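Local coordinates for protein Ufm1-specific protease (Caenorhabditis elegans, PDB 5EJJ) that cleaves the peptide bond at the C-terminal glycine of the ubiquitin-like modifier UFM1, as a thiol protease that also supports odorant-receptor localization to cilia, at residues Gly370-Val375 with Gly504-Asp509; Glu472-Val477 with Gly512-Leu517. One frame throughout, in Å; residues are numbered along the deposited sequence.

Contact 1 and contact 2 lie on the same antiparallel sheet of the peptidase domain, their centres about 9 Å apart. Strand 499-507 of contact 1 and strand 514-519 of contact 2 are neighbours there, joined by backbone bonds such as Gly-504 O to Leu-517 N. Contact 1 adds an end strand to this sheet and is partly buried. Its chemistry is mainly backbone hydrogen bonding, with one carboxylate supplementing it. Contact 2 is buried and sets a helical turn against the sheet by apolar side chains, without any hydrogen bond between its segments. The two meet where Phe-507 packs on Thr-514, and Val-505 touches both Val-477 and Phe-516.

Contact 1. Residues Gly370-Val375 with Gly504-Asp509; sequences GEITTV and GVDFND
An antiparallel strand pair at one end of the peptidase domain's sheet makes this contact: strand 371-374 runs beside 504-507, their directions 170° apart. Glu-371 and Phe-507 form a hydrogen-bonded pair, with Glu-371 N to Phe-507 O at 2.9 Å and Phe-507 N to Glu-371 O at 2.9 Å. In both bonds the donor sits above the carbonyl plane. Farther along, Val-505 N lies almost on the line of the Thr-373 C=O bond, 3.0 Å from Thr-373 O, whereas the return bond from Thr-373 N to Val-505 O is weak. At the other end the side chain of Asp-506, its CG anti to the backbone N, takes over. Its OD2 accepts Gly-370 N at 3.1 Å, met from above the carboxylate plane. The same oxygen lies 3.6 Å from Ile-372 CG1, the two side chains crossing obliquely on the face where both touch Trp-540. Weak bonds from Val-369 N and Gln-367 NE2 reach OD1. An alanine in place of Asp-506 would probably loosen the approach to the strand at Gly-370, since the acceptor for its N-H would be lost. Asn-508, its CB against Gly-370 CA, binds the carbonyl of Val-369 through ND2. The end strand therefore depends largely on backbone bonds, with the side chains of Asp-506 and, just past the strand's end, Asn-508 holding the chain that leads into it.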
# COMPACT_ATOMS: atom_id res chain seq x y z
N GLY A 370 -21.65 -12.94 10.86
CA GLY A 370 -20.82 -14.10 11.13
C GLY A 370 -19.42 -13.84 10.65
O GLY A 370 -18.84 -12.79 10.94
N GLU A 371 -18.89 -14.80 9.88
CA GLU A 371 -17.51 -14.79 9.39
C GLU A 371 -17.34 -14.06 8.05
O GLU A 371 -17.91 -14.47 7.04
CB GLU A 371 -16.99 -16.23 9.27
CG GLU A 371 -15.59 -16.37 8.69
CD GLU A 371 -14.49 -16.03 9.69
OE1 GLU A 371 -13.32 -16.38 9.42
OE2 GLU A 371 -14.79 -15.43 10.74
N ILE A 372 -16.53 -13.00 8.04
CA ILE A 372 -16.32 -12.23 6.82
C ILE A 372 -15.03 -12.58 6.07
O ILE A 372 -13.93 -12.51 6.62
CB ILE A 372 -16.35 -10.72 7.09
CG1 ILE A 372 -17.76 -10.28 7.46
CG2 ILE A 372 -15.85 -9.95 5.89
CD1 ILE A 372 -17.90 -8.77 7.52
N THR A 373 -15.19 -12.96 4.81
CA THR A 373 -14.06 -13.05 3.90
C THR A 373 -14.27 -12.00 2.81
O THR A 373 -15.34 -11.89 2.21
CB THR A 373 -13.86 -14.46 3.32
OG1 THR A 373 -13.80 -15.41 4.39
CG2 THR A 373 -12.56 -14.54 2.54
N THR A 374 -13.25 -11.21 2.57
CA THR A 374 -13.39 -10.04 1.74
C THR A 374 -12.38 -10.13 0.61
O THR A 374 -11.56 -11.05 0.56
CB THR A 374 -13.15 -8.77 2.56
OG1 THR A 374 -13.41 -7.61 1.77
CG2 THR A 374 -11.70 -8.71 3.06
N VAL A 375 -12.44 -9.17 -0.31
CA VAL A 375 -11.52 -9.09 -1.42
C VAL A 375 -10.12 -8.80 -0.89
O VAL A 375 -9.96 -8.14 0.14
CB VAL A 375 -11.96 -8.01 -2.44
CG1 VAL A 375 -11.71 -6.62 -1.89
CG2 VAL A 375 -11.25 -8.20 -3.77
N GLY A 504 -17.25 -9.45 -1.26
CA GLY A 504 -17.10 -10.30 -0.09
C GLY A 504 -18.37 -10.94 0.38
O GLY A 504 -19.47 -10.64 -0.09
N VAL A 505 -18.22 -11.85 1.33
CA VAL A 505 -19.34 -12.57 1.91
C VAL A 505 -19.42 -12.38 3.45
O VAL A 505 -18.45 -11.95 4.08
CB VAL A 505 -19.29 -14.05 1.49
CG1 VAL A 505 -19.61 -14.17 0.02
CG2 VAL A 505 -17.93 -14.63 1.76
N ASP A 506 -20.58 -12.65 4.04
CA ASP A 506 -20.79 -12.58 5.49
C ASP A 506 -21.44 -13.89 5.92
O ASP A 506 -22.66 -13.97 6.06
CB ASP A 506 -21.70 -11.39 5.84
CG ASP A 506 -21.54 -10.91 7.29
OD1 ASP A 506 -21.97 -9.76 7.60
OD2 ASP A 506 -20.99 -11.69 8.11
N PHE A 507 -20.62 -14.92 6.12
CA PHE A 507 -21.09 -16.30 6.27
C PHE A 507 -20.99 -16.86 7.69
O PHE A 507 -19.91 -16.94 8.27
CB PHE A 507 -20.34 -17.20 5.28
CG PHE A 507 -20.68 -18.65 5.41
CD1 PHE A 507 -21.99 -19.06 5.58
CD2 PHE A 507 -19.68 -19.61 5.32
CE1 PHE A 507 -22.30 -20.40 5.69
CE2 PHE A 507 -19.99 -20.96 5.43
CZ PHE A 507 -21.30 -21.35 5.61
N ASN A 508 -22.14 -17.29 8.22
CA ASN A 508 -22.27 -17.85 9.57
C ASN A 508 -22.56 -19.37 9.51
O ASN A 508 -23.71 -19.77 9.41
CB ASN A 508 -23.41 -17.11 10.29
CG ASN A 508 -23.56 -17.49 11.75
OD1 ASN A 508 -23.43 -18.66 12.13
ND2 ASN A 508 -23.87 -16.50 12.58
N ASP A 509 -21.52 -20.20 9.59
CA ASP A 509 -21.65 -21.64 9.33
C ASP A 509 -22.59 -22.40 10.27
O ASP A 509 -22.95 -23.55 10.01
CB ASP A 509 -20.28 -22.34 9.27
CG ASP A 509 -19.43 -22.06 10.51
OD1 ASP A 509 -19.95 -21.48 11.49
OD2 ASP A 509 -18.24 -22.44 10.51

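Contact 2. Residues Glu472-Val477 with Gly512-Leu517; sequences EVVERV and GETKFL
The turn of 472-477 comes up to strand 514-517 through three valines, with Thr-514 and Phe-516 as their partners. Val-473 is the first to touch. Its CG1, anti to the backbone N (chi1 173°), reaches the tip of the Phe-516 ring, 3.6 Å from CZ and a little farther from CE1; the two side chains cross obliquely. Val-474 opens the short 3-10 segment and addresses Thr-514 instead. Its CG1, again anti to the backbone N, meets the threonine at both branches, lying 3.1 Å from Thr-514 OG1 and 3.8 Å from Thr-514 CG2. Thr-514 OG1 sits between its own backbone N and carbonyl carbon, and CG2 stands anti to the carbonyl carbon. The carbonyl of Val-474 also accepts Val-477 N at 2.7 Å, closing the turn as Arg-476 takes the N-cap position of helix 477-484. Val-477, the first residue of that helix, divides its branches between the two partners: CG1 lies 4.1 Å from Thr-514 CG2, while CG2 lies 4.0 Å from Phe-516 CZ. Val-473 and Val-477 thus share the outer end of one ring. With its CG anti to the carbonyl carbon, Phe-516 extends from the strand toward the turn, and Trp-546 makes a T-shaped stack with it. Ala-543 touches both Val-474 and Thr-514. The arrangement is the lead-in to a helix packed on a sheet: a 3-10 turn and the first residue of helix 477-484 set against alternate residues, Thr-514 and Phe-516, of a strand, in a peptidase of clan CA, whose papain-like members share a sheet-and-helix core. Strand 514-519 leads directly to Asp-520, probably an active-site residue, whose side chain is about 11 Å from that of Phe-516.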
# COMPACT_ATOMS: atom_id res chain seq x y z
N GLU A 472 -29.54 -20.44 -5.00
CA GLU A 472 -28.54 -21.49 -5.03
C GLU A 472 -27.16 -20.83 -5.01
O GLU A 472 -26.12 -21.52 -4.99
CB GLU A 472 -28.69 -22.39 -6.25
CG GLU A 472 -27.95 -23.71 -6.12
CD GLU A 472 -27.20 -24.13 -7.39
OE1 GLU A 472 -27.84 -24.72 -8.29
OE2 GLU A 472 -25.97 -23.87 -7.48
N VAL A 473 -27.14 -19.50 -5.02
CA VAL A 473 -25.89 -18.76 -4.88
C VAL A 473 -25.34 -19.16 -3.52
O VAL A 473 -24.17 -19.49 -3.38
CB VAL A 473 -26.12 -17.22 -4.95
CG1 VAL A 473 -24.85 -16.47 -4.63
CG2 VAL A 473 -26.62 -16.81 -6.32
N VAL A 474 -26.25 -19.18 -2.55
CA VAL A 474 -25.93 -19.50 -1.16
C VAL A 474 -25.26 -20.85 -0.94
O VAL A 474 -24.21 -20.93 -0.32
CB VAL A 474 -27.18 -19.43 -0.31
CG1 VAL A 474 -26.78 -19.45 1.16
CG2 VAL A 474 -27.97 -18.17 -0.65
N GLU A 475 -25.85 -21.92 -1.47
CA GLU A 475 -25.25 -23.25 -1.31
C GLU A 475 -23.87 -23.35 -1.96
O GLU A 475 -23.26 -24.43 -2.03
CB GLU A 475 -26.14 -24.32 -1.93
CG GLU A 475 -27.60 -24.25 -1.58
CD GLU A 475 -28.37 -25.41 -2.18
OE1 GLU A 475 -29.48 -25.17 -2.70
OE2 GLU A 475 -27.85 -26.55 -2.14
N ARG A 476 -23.38 -22.22 -2.46
CA ARG A 476 -22.11 -22.18 -3.14
C ARG A 476 -21.20 -21.15 -2.47
O ARG A 476 -20.06 -20.93 -2.90
CB ARG A 476 -22.34 -21.86 -4.62
CG ARG A 476 -21.69 -22.85 -5.57
CD ARG A 476 -22.65 -23.80 -6.27
NE ARG A 476 -21.89 -24.89 -6.88
CZ ARG A 476 -21.19 -24.77 -8.01
NH1 ARG A 476 -21.18 -23.63 -8.68
NH2 ARG A 476 -20.50 -25.81 -8.49
N VAL A 477 -21.71 -20.55 -1.39
CA VAL A 477 -20.99 -19.51 -0.65
C VAL A 477 -19.69 -20.03 -0.03
O VAL A 477 -18.78 -19.26 0.24
CB VAL A 477 -21.87 -18.89 0.46
CG1 VAL A 477 -21.70 -19.64 1.77
CG2 VAL A 477 -21.55 -17.42 0.66
N GLY A 512 -26.33 -20.46 9.34
CA GLY A 512 -26.31 -20.59 7.90
C GLY A 512 -26.66 -19.30 7.18
O GLY A 512 -26.53 -19.22 5.96
N GLU A 513 -27.11 -18.29 7.94
CA GLU A 513 -27.46 -16.99 7.36
C GLU A 513 -26.28 -16.45 6.56
O GLU A 513 -25.13 -16.56 6.99
CB GLU A 513 -27.88 -15.99 8.45
CG GLU A 513 -28.42 -14.67 7.89
CD GLU A 513 -28.59 -13.58 8.95
OE1 GLU A 513 -28.92 -12.43 8.58
OE2 GLU A 513 -28.39 -13.88 10.14
N THR A 514 -26.56 -15.87 5.40
CA THR A 514 -25.51 -15.44 4.48
C THR A 514 -25.78 -14.06 3.88
O THR A 514 -26.88 -13.80 3.39
CB THR A 514 -25.33 -16.45 3.32
OG1 THR A 514 -26.61 -16.75 2.75
CG2 THR A 514 -24.68 -17.75 3.82
N LYS A 515 -24.78 -13.19 3.91
CA LYS A 515 -24.89 -11.89 3.26
C LYS A 515 -23.78 -11.69 2.20
O LYS A 515 -22.78 -12.41 2.19
CB LYS A 515 -24.89 -10.74 4.28
CG LYS A 515 -25.98 -10.86 5.34
CD LYS A 515 -26.27 -9.52 6.02
CE LYS A 515 -26.79 -8.48 5.01
NZ LYS A 515 -27.29 -7.22 5.65
N PHE A 516 -23.97 -10.72 1.31
CA PHE A 516 -23.07 -10.51 0.18
C PHE A 516 -22.68 -9.04 0.02
O PHE A 516 -23.55 -8.16 0.01
CB PHE A 516 -23.73 -10.99 -1.11
CG PHE A 516 -23.91 -12.47 -1.19
CD1 PHE A 516 -22.94 -13.28 -1.76
CD2 PHE A 516 -25.06 -13.07 -0.71
CE1 PHE A 516 -23.10 -14.65 -1.85
CE2 PHE A 516 -25.23 -14.44 -0.79
CZ PHE A 516 -24.25 -15.23 -1.35
N LEU A 517 -21.38 -8.78 -0.11
CA LEU A 517 -20.89 -7.41 -0.31
C LEU A 517 -20.90 -7.04 -1.79
O LEU A 517 -20.11 -7.55 -2.59
CB LEU A 517 -19.50 -7.21 0.30
CG LEU A 517 -18.91 -5.80 0.17
CD1 LEU A 517 -19.91 -4.71 0.53
CD2 LEU A 517 -17.67 -5.67 1.04